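Local structure of elongation factor G (Thermus thermophilus, 2DY1) at residues Thr24-Thr33 with Ser254-Leu265; Ala98-Glu108 with Leu127-Lys138. The protein binds GTP with a magnesium ion and, as expected of the elongation factor G family, probably acts as a GTPase in the translocation step of protein synthesis. All coordinates share one frame; numbering follows the deposited sequence.

Contact 1 of 2, residues Thr24-Thr33 with Ser254-Leu265. With GTP (guanosine-5'-triphosphate), chain C.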
# COMPACT_ATOMS: atom_id res chain seq x y z
N THR A 24 12.15 10.06 15.12
CA THR A 24 12.86 10.67 16.23
C THR A 24 14.06 9.78 16.64
O THR A 24 15.14 10.28 16.99
CB THR A 24 11.88 10.89 17.39
OG1 THR A 24 10.86 11.81 16.96
CG2 THR A 24 12.58 11.49 18.60
N LEU A 25 13.86 8.47 16.58
CA LEU A 25 14.94 7.56 16.90
C LEU A 25 16.02 7.65 15.81
O LEU A 25 17.22 7.65 16.09
CB LEU A 25 14.39 6.13 16.97
CG LEU A 25 15.31 5.05 17.50
CD1 LEU A 25 15.78 5.40 18.92
CD2 LEU A 25 14.52 3.74 17.50
N THR A 26 15.56 7.75 14.57
CA THR A 26 16.49 7.84 13.43
C THR A 26 17.35 9.10 13.57
O THR A 26 18.56 9.06 13.38
CB THR A 26 15.68 7.87 12.10
OG1 THR A 26 14.93 6.65 11.98
CG2 THR A 26 16.62 8.01 10.89
N GLU A 27 16.70 10.22 13.90
CA GLU A 27 17.42 11.48 14.13
C GLU A 27 18.46 11.33 15.24
O GLU A 27 19.58 11.80 15.11
CB GLU A 27 16.45 12.59 14.57
CG GLU A 27 15.83 13.44 13.48
CD GLU A 27 16.85 14.04 12.54
OE1 GLU A 27 16.93 13.50 11.44
OE2 GLU A 27 17.56 15.02 12.87
N ALA A 28 18.08 10.66 16.33
CA ALA A 28 19.00 10.46 17.45
C ALA A 28 20.20 9.61 17.03
O ALA A 28 21.33 9.90 17.43
CB ALA A 28 18.26 9.80 18.64
N LEU A 29 19.96 8.59 16.22
CA LEU A 29 21.05 7.74 15.74
C LEU A 29 21.98 8.55 14.82
O LEU A 29 23.23 8.42 14.89
CB LEU A 29 20.46 6.52 15.01
CG LEU A 29 19.86 5.45 15.92
CD1 LEU A 29 18.88 4.58 15.17
CD2 LEU A 29 21.01 4.62 16.51
N LEU A 30 21.41 9.39 13.95
CA LEU A 30 22.25 10.20 13.05
C LEU A 30 23.09 11.19 13.87
O LEU A 30 24.30 11.37 13.62
CB LEU A 30 21.37 10.97 12.05
CG LEU A 30 20.73 10.09 10.98
CD1 LEU A 30 19.62 10.83 10.24
CD2 LEU A 30 21.82 9.65 9.98
N TYR A 31 22.48 11.79 14.89
CA TYR A 31 23.20 12.73 15.73
C TYR A 31 24.27 12.04 16.58
O TYR A 31 25.44 12.46 16.57
CB TYR A 31 22.23 13.49 16.66
CG TYR A 31 22.94 14.28 17.74
CD1 TYR A 31 22.86 13.90 19.07
CD2 TYR A 31 23.75 15.37 17.41
CE1 TYR A 31 23.57 14.58 20.06
CE2 TYR A 31 24.47 16.06 18.39
CZ TYR A 31 24.37 15.66 19.71
OH TYR A 31 25.09 16.33 20.67
N LYS A 32 23.90 10.95 17.26
CA LYS A 32 24.85 10.28 18.14
C LYS A 32 26.05 9.65 17.45
O LYS A 32 27.11 9.54 18.06
CB LYS A 32 24.14 9.23 19.01
CG LYS A 32 23.25 9.82 20.10
CD LYS A 32 24.05 10.64 21.09
CE LYS A 32 24.13 9.96 22.44
NZ LYS A 32 25.07 10.67 23.34
N THR A 33 25.88 9.25 16.19
CA THR A 33 26.98 8.67 15.42
C THR A 33 27.81 9.75 14.73
O THR A 33 28.84 9.47 14.12
CB THR A 33 26.50 7.66 14.34
OG1 THR A 33 25.57 8.31 13.46
CG2 THR A 33 25.82 6.45 14.99
N SER A 254 14.76 5.72 23.41
CA SER A 254 13.94 6.89 23.09
C SER A 254 14.84 7.94 22.45
O SER A 254 15.86 8.32 23.02
CB SER A 254 13.31 7.49 24.34
OG SER A 254 12.82 8.79 24.06
N GLY A 255 14.47 8.41 21.26
CA GLY A 255 15.29 9.45 20.65
C GLY A 255 14.99 10.81 21.27
O GLY A 255 15.81 11.71 21.21
N GLU A 256 13.82 10.92 21.90
CA GLU A 256 13.40 12.19 22.51
C GLU A 256 14.13 12.40 23.84
O GLU A 256 14.62 13.49 24.11
CB GLU A 256 11.89 12.16 22.74
CG GLU A 256 11.27 13.49 23.12
CD GLU A 256 11.16 14.42 21.94
OE1 GLU A 256 10.81 13.94 20.84
OE2 GLU A 256 11.42 15.63 22.12
N ARG A 257 14.24 11.35 24.64
CA ARG A 257 14.94 11.43 25.93
C ARG A 257 16.43 11.09 25.77
O ARG A 257 17.19 11.19 26.73
CB ARG A 257 14.32 10.44 26.93
CG ARG A 257 12.85 10.62 27.22
CD ARG A 257 12.61 11.95 27.91
NE ARG A 257 13.42 12.05 29.12
CZ ARG A 257 13.66 13.19 29.76
NH1 ARG A 257 13.16 14.33 29.32
NH2 ARG A 257 14.42 13.18 30.86
N GLU A 258 16.84 10.71 24.56
CA GLU A 258 18.21 10.30 24.27
C GLU A 258 18.68 9.23 25.25
O GLU A 258 19.74 9.35 25.86
CB GLU A 258 19.17 11.49 24.28
CG GLU A 258 19.08 12.32 22.99
CD GLU A 258 19.77 11.68 21.77
OE1 GLU A 258 20.15 10.46 21.81
OE2 GLU A 258 19.92 12.43 20.77
N ILE A 259 17.87 8.19 25.39
CA ILE A 259 18.20 7.05 26.25
C ILE A 259 18.33 5.79 25.40
O ILE A 259 17.44 5.47 24.61
CB ILE A 259 17.09 6.82 27.31
CG1 ILE A 259 17.11 7.95 28.34
CG2 ILE A 259 17.29 5.45 27.99
CD1 ILE A 259 15.92 7.89 29.33
N GLY A 260 19.46 5.09 25.54
CA GLY A 260 19.67 3.82 24.85
C GLY A 260 19.86 3.83 23.35
O GLY A 260 19.72 2.80 22.72
N VAL A 261 20.21 4.98 22.79
CA VAL A 261 20.37 5.07 21.34
C VAL A 261 21.56 4.27 20.80
O VAL A 261 21.38 3.43 19.91
CB VAL A 261 20.46 6.56 20.91
CG1 VAL A 261 20.72 6.69 19.40
CG2 VAL A 261 19.15 7.23 21.23
N LEU A 262 22.77 4.50 21.31
CA LEU A 262 23.91 3.75 20.79
C LEU A 262 23.79 2.28 21.21
O LEU A 262 24.18 1.40 20.46
CB LEU A 262 25.24 4.40 21.20
CG LEU A 262 25.43 5.77 20.49
CD1 LEU A 262 26.74 6.43 20.93
CD2 LEU A 262 25.43 5.56 18.96
N PRO A 263 23.27 1.99 22.42
CA PRO A 263 23.13 0.57 22.79
C PRO A 263 22.19 -0.15 21.79
O PRO A 263 22.37 -1.34 21.50
CB PRO A 263 22.53 0.64 24.19
CG PRO A 263 23.23 1.84 24.76
CD PRO A 263 23.18 2.85 23.62
N LEU A 264 21.18 0.55 21.27
CA LEU A 264 20.26 -0.04 20.29
C LEU A 264 21.04 -0.35 19.01
O LEU A 264 20.85 -1.40 18.39
CB LEU A 264 19.11 0.93 19.96
CG LEU A 264 18.23 0.54 18.77
CD1 LEU A 264 17.48 -0.74 19.09
CD2 LEU A 264 17.24 1.66 18.47
N LEU A 265 21.92 0.56 18.61
CA LEU A 265 22.71 0.33 17.40
C LEU A 265 23.63 -0.89 17.58
O LEU A 265 23.76 -1.71 16.66
CB LEU A 265 23.50 1.59 17.07
CG LEU A 265 24.24 1.62 15.73
CD1 LEU A 265 23.28 1.31 14.58
CD2 LEU A 265 24.84 3.02 15.55
PG GTP C . 5.25 8.36 11.57
O1G GTP C . 4.07 9.42 11.32
O2G GTP C . 6.45 8.66 10.55
O3G GTP C . 4.79 6.95 11.49
O3B GTP C . 5.75 8.75 13.05
PB GTP C . 7.14 8.29 13.70
O1B GTP C . 7.01 6.88 14.14
O2B GTP C . 8.26 8.62 12.78
O3A GTP C . 7.17 9.16 15.04
PA GTP C . 7.91 10.58 15.17
O1A GTP C . 9.37 10.36 15.30
O2A GTP C . 7.42 11.48 14.10
O5' GTP C . 7.38 11.12 16.59
C5' GTP C . 6.04 11.58 16.69
C4' GTP C . 5.85 12.37 17.98
O4' GTP C . 6.32 11.53 19.05
C3' GTP C . 6.76 13.61 17.97
O3' GTP C . 6.15 14.65 18.73
C2' GTP C . 8.02 13.10 18.67
O2' GTP C . 8.67 14.20 19.32
C1' GTP C . 7.36 12.24 19.75
N9 GTP C . 8.29 11.25 20.35
C8 GTP C . 9.03 10.37 19.68
N7 GTP C . 9.64 9.56 20.55
C5 GTP C . 9.29 9.93 21.78
C6 GTP C . 9.61 9.47 23.05
O6 GTP C . 10.33 8.48 23.22
N1 GTP C . 9.07 10.13 24.16
C2 GTP C . 8.22 11.23 23.97
N2 GTP C . 7.70 11.86 25.02
N3 GTP C . 7.93 11.64 22.72
C4 GTP C . 8.44 11.02 21.65
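Apolar side chains join L25 and L29 of the helix after the P-loop to V261, L264 and L265 of helix 261-265 in this P-loop GTPase domain; the two short axes cross at -91°, 9.9 Å apart. L25 CD2 meets L264 CD2 at 3.6 Å, and L29 CD2 touches both V261 CG1 and L265 CB. At the far end T33 CG2 lies 3.6 Å from L265 CD2, its hydroxyl turned back to L29 O. The backbone passes nearest the helix at G255, its CA 4.2 Å from L25 CA and against A28 CB, where a CB of its own would clash with T24 O.

The carboxylate of E258 is laid on carbon atoms, between A28 CB, K32 CG and Y31 CD1. Buried E258 OE1 has no polar partner, while K32 NZ bonds to G186 O.

Both segments hold the nucleotide. T24 grips GTP O1A with its backbone N and with OG1, which lies beside that N (chi1 -63°). E256 lays CB and CG over the guanine and takes the ribose GTP O2' on OE1 at 2.6 Å; an alanine here would probably leave that hydroxyl without its acceptor and one side of the base less covered. S254 OG, accepting a straight bond (171°) from R257 N in an ST motif, donates to GTP O6 at 2.6 Å.

Contact 2 of 2, residues Ala98-Glu108 with Leu127-Lys138. With GTP (guanosine-5'-triphosphate), chain C.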
# COMPACT_ATOMS: atom_id res chain seq x y z
N ALA A 98 15.15 -4.55 3.03
CA ALA A 98 15.97 -4.84 4.22
C ALA A 98 16.09 -6.32 4.51
O ALA A 98 15.34 -7.11 3.95
CB ALA A 98 15.35 -4.14 5.43
N ASP A 99 17.02 -6.66 5.40
CA ASP A 99 17.21 -8.05 5.79
C ASP A 99 16.62 -8.33 7.18
O ASP A 99 16.68 -9.47 7.67
CB ASP A 99 18.71 -8.42 5.77
CG ASP A 99 19.33 -8.27 4.40
OD1 ASP A 99 18.60 -8.38 3.40
OD2 ASP A 99 20.56 -8.04 4.33
N ALA A 100 16.06 -7.30 7.81
CA ALA A 100 15.44 -7.45 9.14
C ALA A 100 14.56 -6.24 9.38
O ALA A 100 14.76 -5.19 8.76
CB ALA A 100 16.51 -7.52 10.23
N ALA A 101 13.59 -6.40 10.28
CA ALA A 101 12.69 -5.30 10.61
C ALA A 101 12.88 -4.90 12.08
O ALA A 101 12.93 -5.76 12.95
CB ALA A 101 11.26 -5.74 10.40
N LEU A 102 13.02 -3.60 12.32
CA LEU A 102 13.11 -3.06 13.68
C LEU A 102 11.73 -2.45 13.84
O LEU A 102 11.38 -1.51 13.12
CB LEU A 102 14.20 -1.98 13.77
CG LEU A 102 14.24 -1.18 15.08
CD1 LEU A 102 14.46 -2.14 16.30
CD2 LEU A 102 15.40 -0.15 15.03
N VAL A 103 10.96 -2.96 14.78
CA VAL A 103 9.57 -2.53 14.95
C VAL A 103 9.42 -1.67 16.18
O VAL A 103 9.57 -2.15 17.29
CB VAL A 103 8.65 -3.80 15.06
CG1 VAL A 103 7.18 -3.40 15.09
CG2 VAL A 103 8.93 -4.76 13.87
N ALA A 104 9.13 -0.37 15.98
CA ALA A 104 8.95 0.56 17.09
C ALA A 104 7.56 0.36 17.67
O ALA A 104 6.58 0.24 16.93
CB ALA A 104 9.09 2.00 16.61
N VAL A 105 7.51 0.32 19.00
CA VAL A 105 6.24 0.15 19.71
C VAL A 105 6.22 1.18 20.85
O VAL A 105 7.10 1.19 21.70
CB VAL A 105 6.14 -1.28 20.32
CG1 VAL A 105 4.90 -1.39 21.25
CG2 VAL A 105 6.05 -2.30 19.21
N SER A 106 5.21 2.04 20.86
CA SER A 106 5.07 3.03 21.93
C SER A 106 4.64 2.33 23.22
O SER A 106 3.70 1.53 23.20
CB SER A 106 4.02 4.07 21.53
OG SER A 106 3.55 4.76 22.67
N ALA A 107 5.31 2.62 24.33
CA ALA A 107 4.97 2.00 25.60
C ALA A 107 3.57 2.41 26.04
O ALA A 107 2.94 1.71 26.83
CB ALA A 107 5.98 2.39 26.67
N GLU A 108 3.08 3.52 25.52
CA GLU A 108 1.73 4.00 25.87
C GLU A 108 0.64 3.17 25.21
O GLU A 108 -0.37 2.85 25.82
CB GLU A 108 1.47 5.40 25.34
CG GLU A 108 2.31 6.53 25.79
CD GLU A 108 1.45 7.77 25.93
OE1 GLU A 108 1.09 8.10 27.08
OE2 GLU A 108 1.12 8.39 24.90
N LEU A 127 11.58 -12.21 7.28
CA LEU A 127 12.51 -11.37 7.99
C LEU A 127 12.57 -11.46 9.50
O LEU A 127 11.54 -11.55 10.15
CB LEU A 127 12.22 -9.89 7.70
CG LEU A 127 12.24 -9.41 6.24
CD1 LEU A 127 12.06 -7.87 6.23
CD2 LEU A 127 13.55 -9.81 5.57
N PRO A 128 13.78 -11.43 10.07
CA PRO A 128 13.96 -11.46 11.52
C PRO A 128 13.33 -10.15 12.00
O PRO A 128 13.27 -9.16 11.25
CB PRO A 128 15.47 -11.40 11.69
CG PRO A 128 15.96 -12.20 10.48
CD PRO A 128 15.07 -11.65 9.38
N ARG A 129 12.86 -10.13 13.24
CA ARG A 129 12.24 -8.94 13.81
C ARG A 129 12.78 -8.67 15.21
O ARG A 129 13.06 -9.59 15.98
CB ARG A 129 10.72 -9.10 13.90
CG ARG A 129 9.94 -8.77 12.62
CD ARG A 129 8.84 -9.80 12.41
NE ARG A 129 9.48 -11.05 11.97
CZ ARG A 129 8.96 -12.26 12.16
NH1 ARG A 129 7.79 -12.40 12.77
NH2 ARG A 129 9.63 -13.32 11.73
N MET A 130 12.97 -7.39 15.51
CA MET A 130 13.42 -6.93 16.83
C MET A 130 12.43 -5.81 17.15
O MET A 130 11.93 -5.16 16.24
CB MET A 130 14.85 -6.37 16.75
CG MET A 130 15.30 -5.46 17.87
SD MET A 130 16.98 -4.82 17.47
CE MET A 130 17.87 -6.35 17.67
N VAL A 131 12.11 -5.62 18.42
CA VAL A 131 11.18 -4.57 18.84
C VAL A 131 11.94 -3.52 19.61
O VAL A 131 12.84 -3.85 20.38
CB VAL A 131 10.11 -5.13 19.83
CG1 VAL A 131 9.27 -4.00 20.44
CG2 VAL A 131 9.20 -6.12 19.11
N VAL A 132 11.61 -2.24 19.39
CA VAL A 132 12.22 -1.18 20.20
C VAL A 132 11.05 -0.43 20.84
O VAL A 132 10.14 0.04 20.16
CB VAL A 132 13.17 -0.22 19.39
CG1 VAL A 132 12.48 0.40 18.20
CG2 VAL A 132 13.71 0.86 20.34
N VAL A 133 11.05 -0.37 22.17
CA VAL A 133 9.99 0.29 22.91
C VAL A 133 10.36 1.73 23.18
O VAL A 133 11.37 2.03 23.84
CB VAL A 133 9.73 -0.43 24.24
CG1 VAL A 133 8.65 0.34 25.04
CG2 VAL A 133 9.28 -1.87 23.97
N THR A 134 9.53 2.61 22.65
CA THR A 134 9.71 4.06 22.77
C THR A 134 8.70 4.68 23.71
O THR A 134 7.78 4.02 24.18
CB THR A 134 9.48 4.72 21.42
OG1 THR A 134 8.14 4.41 20.99
CG2 THR A 134 10.50 4.19 20.38
N LYS A 135 8.88 5.98 23.97
CA LYS A 135 7.95 6.76 24.78
C LYS A 135 7.66 6.29 26.21
O LYS A 135 6.62 6.65 26.78
CB LYS A 135 6.62 6.90 24.02
CG LYS A 135 6.77 7.58 22.66
CD LYS A 135 5.39 7.88 22.03
CE LYS A 135 5.51 8.77 20.79
NZ LYS A 135 4.17 9.25 20.28
N LEU A 136 8.54 5.49 26.79
CA LEU A 136 8.28 5.05 28.16
C LEU A 136 8.28 6.27 29.11
O LEU A 136 7.69 6.21 30.19
CB LEU A 136 9.31 4.01 28.62
CG LEU A 136 9.05 3.37 29.99
CD1 LEU A 136 7.75 2.58 29.94
CD2 LEU A 136 10.21 2.45 30.38
N ASP A 137 8.90 7.37 28.69
CA ASP A 137 8.95 8.57 29.54
C ASP A 137 7.57 9.17 29.74
O ASP A 137 7.37 9.99 30.65
CB ASP A 137 9.89 9.63 28.95
CG ASP A 137 9.49 10.05 27.54
OD1 ASP A 137 9.40 9.15 26.66
OD2 ASP A 137 9.29 11.27 27.31
N LYS A 138 6.62 8.77 28.91
CA LYS A 138 5.27 9.28 29.06
C LYS A 138 4.49 8.58 30.18
O LYS A 138 3.37 8.97 30.49
CB LYS A 138 4.55 9.22 27.71
CG LYS A 138 5.29 10.05 26.65
CD LYS A 138 4.57 10.15 25.32
CE LYS A 138 3.47 11.20 25.34
NZ LYS A 138 2.83 11.32 24.00
PG GTP C . 5.25 8.36 11.57
O1G GTP C . 4.07 9.42 11.32
O2G GTP C . 6.45 8.66 10.55
O3G GTP C . 4.79 6.95 11.49
O3B GTP C . 5.75 8.75 13.05
PB GTP C . 7.14 8.29 13.70
O1B GTP C . 7.01 6.88 14.14
O2B GTP C . 8.26 8.62 12.78
O3A GTP C . 7.17 9.16 15.04
PA GTP C . 7.91 10.58 15.17
O1A GTP C . 9.37 10.36 15.30
O2A GTP C . 7.42 11.48 14.10
O5' GTP C . 7.38 11.12 16.59
C5' GTP C . 6.04 11.58 16.69
C4' GTP C . 5.85 12.37 17.98
O4' GTP C . 6.32 11.53 19.05
C3' GTP C . 6.76 13.61 17.97
O3' GTP C . 6.15 14.65 18.73
C2' GTP C . 8.02 13.10 18.67
O2' GTP C . 8.67 14.20 19.32
C1' GTP C . 7.36 12.24 19.75
N9 GTP C . 8.29 11.25 20.35
C8 GTP C . 9.03 10.37 19.68
N7 GTP C . 9.64 9.56 20.55
C5 GTP C . 9.29 9.93 21.78
C6 GTP C . 9.61 9.47 23.05
O6 GTP C . 10.33 8.48 23.22
N1 GTP C . 9.07 10.13 24.16
C2 GTP C . 8.22 11.23 23.97
N2 GTP C . 7.70 11.86 25.02
N3 GTP C . 7.93 11.64 22.72
C4 GTP C . 8.44 11.02 21.65
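Strands 100-106 and 129-134 run parallel, their axes 4.5 Å apart at closest and turned by -27°, with A101 level with R129 and S106 level with T134. Seven backbone bonds alternate between them, from A101 N to P128 O at one end to A107 N to T134 O at the other. V132 N approaches V103 O from above the carbonyl plane, 40° out of it. CA-H...O contacts accompany these bonds, such as V133 CA to V105 O at 3.3 Å.

On the face bearing L102, A104 and V132, L102 CD1 wedges between M130 CG and V132 CG1; CG1 of V132 stands between its own backbone N and carbonyl carbon (chi1 55°), which brings it against both L102 and A104. Helix 261-271 packs on L102 and M130 here. On the face bearing V103, V105 and V131, V105 CG2 meets V131 CG1 at 3.8 Å; just past the strand end, A107 CB touches V133 CG1 and L136 CD1. R129 folds back: its NE and NH2 both donate to L127 O, which lies in the guanidinium plane, while NH1 pairs with E123.

The strands belong to a beta-alpha-beta unit whose crossover is helix 113-124, and the second runs into the guanine-recognition motif of P-loop GTPases, T134-K135-L136-D137. D137 accepts from GTP N1 on OD1 at 2.7 Å and from the exocyclic GTP N2 on OD2 at 2.8 Å. K135 N donates to GTP O6; its extended side chain lies over the face of the base opposite E256, CG 3.4 Å from GTP C6, and NZ bonds to G19 O. S106 OG, packed against K135 CD, also accepts from E108 N in an ST turn. Beyond it, E108 OE2 forms a long salt bridge with K138 NZ, 3.5 Å away.

In the fold
From the N terminus, strand 9-16 leads through the P-loop into helix 22-32, the first half of contact 1. The chain then adds strand 74-80 and reaches strand 100-106, which pairs with strand 9-16 on one flank and, after helix 113-124, closes the short loop of contact 2 with strand 129-134 on the other. Only after strand 248-252, next to 129-134 in the sheet, does the chain return with helix 261-271 to helix 22-32 and close the long loop of contact 1, within which contact 2 wholly lies. Both contacts reach the GTP, and they touch each other where L25 and L264 meet V132 and where R257 packs on D137.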